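Local coordinates for PA0833-PD protein (PDB 6JFW), which probably binds peptidoglycan through its periplasmic OmpA C-like domain, and so may help tie the outer membrane to the cell wall, at residues Asn65-Val70 with Val135-Val140. Sequence-based numbering, arbitrary orientation.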
loop_
_atom_site.group_PDB
_atom_site.type_symbol
_atom_site.label_atom_id
_atom_site.label_comp_id
_atom_site.label_asym_id
_atom_site.label_seq_id
_atom_site.Cartn_x
_atom_site.Cartn_y
_atom_site.Cartn_z
ATOM N N ASN A 65 -9.619 12.888 3.140
ATOM C CA ASN A 65 -8.813 12.536 1.981
ATOM C C ASN A 65 -9.392 11.290 1.330
ATOM O O ASN A 65 -10.155 10.541 1.945
ATOM C CB ASN A 65 -7.331 12.332 2.344
ATOM C CG ASN A 65 -7.125 11.403 3.527
ATOM O OD1 ASN A 65 -7.740 10.342 3.621
ATOM N ND2 ASN A 65 -6.236 11.798 4.432
ATOM N N THR A 66 -9.043 11.095 0.061
ATOM C CA THR A 66 -9.330 9.845 -0.622
ATOM C C THR A 66 -8.184 8.874 -0.403
ATOM O O THR A 66 -7.034 9.270 -0.197
ATOM C CB THR A 66 -9.536 10.040 -2.126
ATOM O OG1 THR A 66 -8.334 10.557 -2.714
ATOM C CG2 THR A 66 -10.686 10.980 -2.397
ATOM N N ILE A 67 -8.509 7.589 -0.465
ATOM C CA ILE A 67 -7.549 6.520 -0.245
ATOM C C ILE A 67 -7.449 5.718 -1.533
ATOM O O ILE A 67 -8.439 5.126 -1.981
ATOM C CB ILE A 67 -7.956 5.639 0.945
ATOM C CG1 ILE A 67 -8.117 6.518 2.188
ATOM C CG2 ILE A 67 -6.926 4.548 1.180
ATOM C CD1 ILE A 67 -8.981 5.923 3.271
ATOM N N GLU A 68 -6.264 5.723 -2.137
ATOM C CA GLU A 68 -6.001 5.026 -3.389
ATOM C C GLU A 68 -4.983 3.930 -3.117
ATOM O O GLU A 68 -3.847 4.218 -2.727
ATOM C CB GLU A 68 -5.478 5.992 -4.453
ATOM C CG GLU A 68 -5.674 5.501 -5.871
ATOM C CD GLU A 68 -4.542 5.891 -6.801
ATOM O OE1 GLU A 68 -3.561 6.502 -6.331
ATOM O OE2 GLU A 68 -4.637 5.585 -8.009
ATOM N N ILE A 69 -5.386 2.680 -3.320
ATOM C CA ILE A 69 -4.532 1.526 -3.067
ATOM C C ILE A 69 -4.073 0.980 -4.410
ATOM O O ILE A 69 -4.896 0.622 -5.260
ATOM C CB ILE A 69 -5.261 0.456 -2.242
ATOM C CG1 ILE A 69 -5.730 1.063 -0.918
ATOM C CG2 ILE A 69 -4.346 -0.733 -1.990
ATOM C CD1 ILE A 69 -6.804 0.264 -0.224
ATOM N N VAL A 70 -2.760 0.925 -4.605
ATOM C CA VAL A 70 -2.173 0.583 -5.895
ATOM C C VAL A 70 -1.170 -0.542 -5.685
ATOM O O VAL A 70 -0.247 -0.412 -4.872
ATOM C CB VAL A 70 -1.495 1.797 -6.551
ATOM C CG1 VAL A 70 -0.970 1.422 -7.906
ATOM C CG2 VAL A 70 -2.469 2.963 -6.659
ATOM N N VAL A 135 -0.290 3.043 -0.764
ATOM C CA VAL A 135 -1.520 3.695 -0.327
ATOM C C VAL A 135 -1.301 5.195 -0.445
ATOM O O VAL A 135 -0.510 5.777 0.307
ATOM C CB VAL A 135 -1.905 3.310 1.106
ATOM C CG1 VAL A 135 -3.214 3.989 1.495
ATOM C CG2 VAL A 135 -2.014 1.802 1.247
ATOM N N ASN A 136 -1.997 5.825 -1.384
ATOM C CA ASN A 136 -1.912 7.264 -1.585
ATOM C C ASN A 136 -3.093 7.943 -0.908
ATOM O O ASN A 136 -4.248 7.564 -1.133
ATOM C CB ASN A 136 -1.880 7.608 -3.075
ATOM C CG ASN A 136 -0.775 6.880 -3.817
ATOM O OD1 ASN A 136 0.407 7.062 -3.526
ATOM N ND2 ASN A 136 -1.155 6.058 -4.789
ATOM N N LEU A 137 -2.799 8.938 -0.074
ATOM C CA LEU A 137 -3.812 9.742 0.603
ATOM C C LEU A 137 -3.778 11.139 -0.004
ATOM O O LEU A 137 -2.802 11.877 0.169
ATOM C CB LEU A 137 -3.563 9.790 2.111
ATOM C CG LEU A 137 -3.475 8.469 2.881
ATOM C CD1 LEU A 137 -3.076 8.720 4.329
ATOM C CD2 LEU A 137 -4.788 7.708 2.819
ATOM N N ARG A 138 -4.837 11.497 -0.716
ATOM C CA ARG A 138 -4.950 12.773 -1.385
ATOM C C ARG A 138 -6.012 13.637 -0.734
ATOM O O ARG A 138 -7.154 13.182 -0.593
ATOM C CB ARG A 138 -5.312 12.554 -2.822
ATOM C CG ARG A 138 -5.646 13.803 -3.433
ATOM C CD ARG A 138 -5.653 13.537 -4.839
ATOM N NE ARG A 138 -4.552 14.337 -5.421
ATOM C CZ ARG A 138 -3.882 14.028 -6.507
ATOM N NH1 ARG A 138 -4.174 12.894 -7.103
ATOM N NH2 ARG A 138 -2.838 14.712 -7.038
ATOM N N PRO A 139 -5.707 14.879 -0.347
ATOM C CA PRO A 139 -6.730 15.709 0.300
ATOM C C PRO A 139 -7.879 15.995 -0.654
ATOM O O PRO A 139 -7.713 16.027 -1.874
ATOM C CB PRO A 139 -5.978 16.996 0.667
ATOM C CG PRO A 139 -4.525 16.694 0.482
ATOM C CD PRO A 139 -4.452 15.620 -0.558
ATOM N N VAL A 140 -9.058 16.184 -0.078
ATOM C CA VAL A 140 -10.232 16.613 -0.833
ATOM C C VAL A 140 -10.631 17.986 -0.315
ATOM O O VAL A 140 -10.259 18.376 0.805
ATOM C CB VAL A 140 -11.394 15.601 -0.714
ATOM C CG1 VAL A 140 -10.967 14.242 -1.215
ATOM C CG2 VAL A 140 -11.887 15.519 0.720
#
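T66 with R138 and E68 with N136 are hydrogen-bonded pairs of two neighbouring antiparallel strands, two backbone bonds to each pair, tightest from N136 N to E68 O at 2.8 Å; the segment axes run at 157°. I67, I69, V135 and L137 line one face, T66, E68, N136 and R138 the other. Beta-branching in I67, I69 and V135 favours the extended backbone, and L137 adds apolar bulk to this buried face: I67 CG1 lies 3.6 Å from L137 CD2, while I67 CG2, anti to the backbone N, reaches V135 CG1 at 3.8 Å. On the polar face N136, short and lying beside E68, donates from ND2 to E68 OE1 at 2.9 Å, from above the carboxylate plane, amide and carboxylate planes 41° apart. T66, beta-branched and polar, suits an exposed strand position; its methyl CG2 packs closely on V140 CG1 at 3.5 Å. R138 stands beside it, its end leading away toward a weak, long ion pair with D26. N65, partly exposed, sets OD1 4.0 Å from L137 CD2, and its ND2 weakly hydrogen-bonds Q5. Within the mixed sheet of this OmpA-like domain, strand 107-111 flanks 65-70 and strand 26-32 flanks 135-139. F59 of helix 49-61 covers I67, V135 and L137, and helix 79-99 packs on I69.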